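Local coordinates for protein quinoline 2-oxidoreductase large subunit (Pseudomonas putida, PDB 1T3Q) that forms the large subunit of a molybdenum hydroxylase that binds a molybdenum-pterin cytosine dinucleotide cofactor and probably oxidises quinoline at its 2-position, at residues B[341-346]-B[417-422]; B[347-352]-B[404-409]. All blocks are in the same frame, centred on the assembly; numbering follows the deposited sequence.

Interaction 1 of 2, residues B[341-346]-B[417-422]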
loop_
_atom_site.group_PDB
_atom_site.type_symbol
_atom_site.label_atom_id
_atom_site.label_comp_id
_atom_site.label_asym_id
_atom_site.label_seq_id
_atom_site.Cartn_x
_atom_site.Cartn_y
_atom_site.Cartn_z
ATOM N N ASN B 341 1.039 34.990 27.032
ATOM C CA ASN B 341 1.270 36.376 27.421
ATOM C C ASN B 341 1.447 37.301 26.227
ATOM O O ASN B 341 1.186 38.501 26.324
ATOM C CB ASN B 341 2.493 36.488 28.340
ATOM C CG ASN B 341 2.163 36.180 29.788
ATOM O OD1 ASN B 341 2.923 36.521 30.695
ATOM N ND2 ASN B 341 1.031 35.524 30.015
ATOM N N ALA B 342 1.886 36.754 25.097
ATOM C CA ALA B 342 2.072 37.577 23.910
ATOM C C ALA B 342 0.751 38.190 23.446
ATOM O O ALA B 342 0.732 39.291 22.898
ATOM C CB ALA B 342 2.688 36.754 22.785
ATOM N N VAL B 343 -0.353 37.481 23.664
ATOM C CA VAL B 343 -1.664 37.980 23.239
ATOM C C VAL B 343 -2.589 38.268 24.419
ATOM O O VAL B 343 -3.812 38.284 24.268
ATOM C CB VAL B 343 -2.374 36.960 22.311
ATOM C CG1 VAL B 343 -1.528 36.696 21.064
ATOM C CG2 VAL B 343 -2.626 35.665 23.061
ATOM N N ILE B 344 -2.004 38.512 25.586
ATOM C CA ILE B 344 -2.774 38.766 26.804
ATOM C C ILE B 344 -3.727 39.972 26.750
ATOM O O ILE B 344 -4.717 40.011 27.484
ATOM C CB ILE B 344 -1.822 38.918 28.026
ATOM C CG1 ILE B 344 -2.592 38.685 29.326
ATOM C CG2 ILE B 344 -1.194 40.305 28.044
ATOM C CD1 ILE B 344 -2.976 37.229 29.547
ATOM N N LEU B 345 -3.446 40.950 25.892
ATOM C CA LEU B 345 -4.309 42.126 25.793
ATOM C C LEU B 345 -5.502 41.853 24.895
ATOM O O LEU B 345 -6.473 42.612 24.875
ATOM C CB LEU B 345 -3.534 43.326 25.245
ATOM C CG LEU B 345 -2.348 43.765 26.105
ATOM C CD1 LEU B 345 -1.694 44.994 25.489
ATOM C CD2 LEU B 345 -2.835 44.062 27.511
ATOM N N GLY B 346 -5.411 40.762 24.147
ATOM C CA GLY B 346 -6.484 40.396 23.251
ATOM C C GLY B 346 -6.968 41.518 22.350
ATOM O O GLY B 346 -6.211 42.119 21.591
ATOM N N LEU B 417 1.749 45.523 23.477
ATOM C CA LEU B 417 2.591 44.348 23.300
ATOM C C LEU B 417 3.017 44.098 21.855
ATOM O O LEU B 417 3.483 43.011 21.512
ATOM C CB LEU B 417 1.896 43.109 23.876
ATOM C CG LEU B 417 1.646 43.166 25.390
ATOM C CD1 LEU B 417 1.013 41.872 25.854
ATOM C CD2 LEU B 417 2.959 43.395 26.125
ATOM N N GLY B 418 2.847 45.110 21.012
ATOM C CA GLY B 418 3.265 44.996 19.628
ATOM C C GLY B 418 2.383 44.254 18.643
ATOM O O GLY B 418 2.857 43.876 17.574
ATOM N N GLN B 419 1.119 44.020 18.978
ATOM C CA GLN B 419 0.244 43.342 18.029
ATOM C C GLN B 419 -0.527 44.416 17.276
ATOM O O GLN B 419 -1.178 45.266 17.884
ATOM C CB GLN B 419 -0.744 42.396 18.725
ATOM C CG GLN B 419 -1.545 41.554 17.721
ATOM C CD GLN B 419 -2.600 40.662 18.367
ATOM O OE1 GLN B 419 -3.582 41.145 18.931
ATOM N NE2 GLN B 419 -2.398 39.351 18.280
ATOM N N THR B 420 -0.446 44.383 15.954
ATOM C CA THR B 420 -1.144 45.365 15.140
ATOM C C THR B 420 -2.462 44.809 14.614
ATOM O O THR B 420 -2.487 43.779 13.942
ATOM C CB THR B 420 -0.276 45.815 13.941
ATOM O OG1 THR B 420 0.957 46.366 14.426
ATOM C CG2 THR B 420 -1.006 46.876 13.119
ATOM N N HIS B 421 -3.554 45.493 14.937
ATOM C CA HIS B 421 -4.878 45.088 14.478
ATOM C C HIS B 421 -5.131 45.824 13.162
ATOM O O HIS B 421 -5.020 47.052 13.106
ATOM C CB HIS B 421 -5.945 45.477 15.508
ATOM C CG HIS B 421 -5.680 44.960 16.889
ATOM N ND1 HIS B 421 -4.750 45.527 17.734
ATOM C CD2 HIS B 421 -6.236 43.937 17.579
ATOM C CE1 HIS B 421 -4.750 44.879 18.886
ATOM N NE2 HIS B 421 -5.643 43.909 18.817
ATOM N N ARG B 422 -5.472 45.084 12.108
ATOM C CA ARG B 422 -5.697 45.690 10.798
ATOM C C ARG B 422 -7.122 45.605 10.253
ATOM O O ARG B 422 -7.603 46.548 9.624
ATOM C CB ARG B 422 -4.706 45.097 9.789
ATOM C CG ARG B 422 -3.251 45.376 10.168
ATOM C CD ARG B 422 -2.263 44.887 9.124
ATOM N NE ARG B 422 -0.890 45.132 9.560
ATOM C CZ ARG B 422 -0.317 46.332 9.599
ATOM N NH1 ARG B 422 0.932 46.454 10.020
ATOM N NH2 ARG B 422 -0.984 47.409 9.198
HETATM O O HOH W 1 3.103 40.407 22.055
HETATM O O HOH W 2 -3.599 41.200 21.575
#
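H421 turns the edge of its imidazole toward G346, whose carbonyl oxygen lies in the plane of the ring. The NE2 to G346 O bond is weak at 3.3 Å, though nearly straight, with an N-H...O angle of 167°. At the other ring nitrogen ND1 bonds F413 O, so the imidazole is held at two points of its rim, and the ring of Y426 meets it with the planes at about 90°. G346 O also accepts a hydrogen bond from water 2, at 2.8 Å. That water donates to Q419 OE1 as well, 2.6 Å away, and OE1 has a further donor in N464 ND2. With CG anti to its backbone N (chi1 -173°), the extended chain of Q419 carries the amide to this point, where NE2 comes within 3.9 Å of V343 CG1. The apolar half of the contact belongs to L417. Its CD1 lies against the backbone oxygen of N341 and presses on I344 CG2, a tight pair at 3.5 Å. L345 packs against it from another direction, CD1 lying 3.8 Å from L417 CG, and both leucines reach V353. An alanine at L345 would probably open a gap beside L417 and leave its isobutyl group freer to turn. Water 1 sits between the carbonyl oxygens of A342 and L417, although it has too few protons for all the acceptors around it. G346 N bonds V343 O at 3.0 Å, closing a type I beta turn after helix 337-342. V343 lies about 13 Å, side chain to ion, from the molybdenum centre, so the contact is packing at a distance from the metal: a post-helix turn packed against the beta hairpin 413-421, on its connecting loop and second strand, in a molybdenum hydroxylase of the xanthine dehydrogenase family.

Interaction 2 of 2, residues B[347-352]-B[404-409]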
loop_
_atom_site.group_PDB
_atom_site.type_symbol
_atom_site.label_atom_id
_atom_site.label_comp_id
_atom_site.label_asym_id
_atom_site.label_seq_id
_atom_site.Cartn_x
_atom_site.Cartn_y
_atom_site.Cartn_z
ATOM N N VAL B 347 -8.252 41.812 22.477
ATOM C CA VAL B 347 -8.937 42.802 21.661
ATOM C C VAL B 347 -8.995 44.219 22.252
ATOM O O VAL B 347 -9.552 45.136 21.639
ATOM C CB VAL B 347 -10.370 42.256 21.413
ATOM C CG1 VAL B 347 -11.413 43.139 22.039
ATOM C CG2 VAL B 347 -10.587 42.030 19.959
ATOM N N TYR B 348 -8.377 44.405 23.414
ATOM C CA TYR B 348 -8.457 45.673 24.123
ATOM C C TYR B 348 -7.264 46.613 24.091
ATOM O O TYR B 348 -6.132 46.208 23.843
ATOM C CB TYR B 348 -8.810 45.381 25.580
ATOM C CG TYR B 348 -9.932 44.375 25.730
ATOM C CD1 TYR B 348 -11.267 44.767 25.635
ATOM C CD2 TYR B 348 -9.655 43.023 25.940
ATOM C CE1 TYR B 348 -12.302 43.834 25.749
ATOM C CE2 TYR B 348 -10.677 42.085 26.053
ATOM C CZ TYR B 348 -11.995 42.496 25.958
ATOM O OH TYR B 348 -13.004 41.564 26.071
ATOM N N LYS B 349 -7.548 47.882 24.363
ATOM C CA LYS B 349 -6.530 48.916 24.415
ATOM C C LYS B 349 -6.164 49.128 25.885
ATOM O O LYS B 349 -6.967 49.622 26.674
ATOM C CB LYS B 349 -7.063 50.212 23.788
ATOM C CG LYS B 349 -7.342 50.086 22.291
ATOM C CD LYS B 349 -7.741 51.410 21.641
ATOM C CE LYS B 349 -9.131 51.859 22.050
ATOM N NZ LYS B 349 -9.532 53.112 21.340
ATOM N N VAL B 350 -4.954 48.719 26.249
ATOM C CA VAL B 350 -4.452 48.850 27.615
ATOM C C VAL B 350 -3.081 49.507 27.486
ATOM O O VAL B 350 -2.121 48.872 27.056
ATOM C CB VAL B 350 -4.299 47.463 28.293
ATOM C CG1 VAL B 350 -3.928 47.640 29.757
ATOM C CG2 VAL B 350 -5.598 46.671 28.161
ATOM N N PRO B 351 -2.973 50.789 27.869
ATOM C CA PRO B 351 -1.726 51.559 27.788
ATOM C C PRO B 351 -0.522 51.109 28.616
ATOM O O PRO B 351 0.618 51.266 28.176
ATOM C CB PRO B 351 -2.181 52.969 28.144
ATOM C CG PRO B 351 -3.252 52.715 29.150
ATOM C CD PRO B 351 -4.031 51.578 28.524
ATOM N N ALA B 352 -0.756 50.560 29.803
ATOM C CA ALA B 352 0.352 50.116 30.648
ATOM C C ALA B 352 0.262 48.624 30.942
ATOM O O ALA B 352 -0.756 48.141 31.442
ATOM C CB ALA B 352 0.367 50.903 31.953
ATOM N N ASN B 404 -13.325 49.744 25.704
ATOM C CA ASN B 404 -11.909 49.388 25.691
ATOM C C ASN B 404 -11.435 48.660 24.442
ATOM O O ASN B 404 -10.233 48.512 24.217
ATOM C CB ASN B 404 -11.595 48.545 26.922
ATOM C CG ASN B 404 -11.701 49.338 28.203
ATOM O OD1 ASN B 404 -10.833 50.159 28.508
ATOM N ND2 ASN B 404 -12.774 49.114 28.955
ATOM N N VAL B 405 -12.377 48.209 23.625
ATOM C CA VAL B 405 -12.039 47.476 22.415
ATOM C C VAL B 405 -11.437 48.360 21.327
ATOM O O VAL B 405 -11.713 49.560 21.263
ATOM C CB VAL B 405 -13.298 46.775 21.841
ATOM C CG1 VAL B 405 -14.265 47.811 21.279
ATOM C CG2 VAL B 405 -12.906 45.791 20.783
ATOM N N VAL B 406 -10.591 47.773 20.487
ATOM C CA VAL B 406 -10.021 48.526 19.382
ATOM C C VAL B 406 -11.233 48.834 18.515
ATOM O O VAL B 406 -11.945 47.923 18.085
ATOM C CB VAL B 406 -9.007 47.692 18.573
ATOM C CG1 VAL B 406 -8.593 48.449 17.318
ATOM C CG2 VAL B 406 -7.782 47.398 19.424
ATOM N N MET B 407 -11.474 50.117 18.274
ATOM C CA MET B 407 -12.625 50.556 17.494
ATOM C C MET B 407 -12.400 50.549 15.984
ATOM O O MET B 407 -11.263 50.577 15.511
ATOM C CB MET B 407 -13.034 51.964 17.939
ATOM C CG MET B 407 -13.499 52.057 19.386
ATOM S SD MET B 407 -15.116 51.301 19.656
ATOM C CE MET B 407 -16.202 52.638 19.082
ATOM N N PRO B 408 -13.497 50.512 15.206
ATOM C CA PRO B 408 -13.403 50.503 13.746
ATOM C C PRO B 408 -12.506 51.634 13.240
ATOM O O PRO B 408 -11.700 51.448 12.326
ATOM C CB PRO B 408 -14.856 50.673 13.310
ATOM C CG PRO B 408 -15.608 49.950 14.398
ATOM C CD PRO B 408 -14.905 50.441 15.644
ATOM N N GLU B 409 -12.650 52.801 13.858
ATOM C CA GLU B 409 -11.877 53.988 13.496
ATOM C C GLU B 409 -10.405 53.864 13.894
ATOM O O GLU B 409 -9.559 54.614 13.404
ATOM C CB GLU B 409 -12.487 55.217 14.179
HETATM O O HOH W 3 -9.109 51.163 26.749
#
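V347 and V405 lie side by side and point the same way, their methyls CG1 and CG2 pressed to 3.3 Å. That is closer than carbons normally approach, and V347 has an unusual chi1 of 116°, so the exact rotation of its isopropyl group is doubtful. As modelled, V347 CG1 also lies over the centre of one face of the Y348 ring, 3.8 Å above its plane, though its position shares that doubt. Y348 crosses N404 obliquely, ring and amide planes 69° apart, with CD1 4.0 Å from N404 CB; beyond the ring, Y348 OH bonds E383. The backbones run antiparallel and meet in a single beta bridge, Y348 facing V405 as a non-hydrogen-bonded pair, outside any regular sheet. One bond on each side frames it: K349 N gives to N404 O at 2.8 Å, and V406 N gives to V347 O at 3.1 Å. The CG of K349 meets V406 CG2, the two side chains crossing at about a right angle, and the lysine chain bends at chi3 (-71°) so that CE comes 3.5 Å from V405 O. From there NZ makes a salt bridge with D410, whose OD1 also accepts from M407 N. Water 3 donates to K349 O at 2.6 Å and to N404 OD1 at 2.7 Å, adding a water-mediated link between the two segments. OD1 takes a further bond from F312 N, while ND2 gives to the carbonyls of I400 and G310, bonds that would hold the N404 amide against turning.

Going from the N terminus, the chain leaves helix 337-342, makes the turn 343-346 and continues through 347-352 into strand 352-360. It then passes through helices 375-393 and 397-402. At 404-409 interaction 2 closes the inner loop on 347-352; after strand 413-414, segment 417-422 returns to 341-346 and interaction 1 closes the outer one. Interaction 2 is thus nested within interaction 1, their centres about 10 Å apart. They touch where L345 CD2 packs on V350 CB and H421 ND1 on V406 CG2. Together they tie the connection between helix 337-342 and strand 352-360 to the segments that follow helix 397-402.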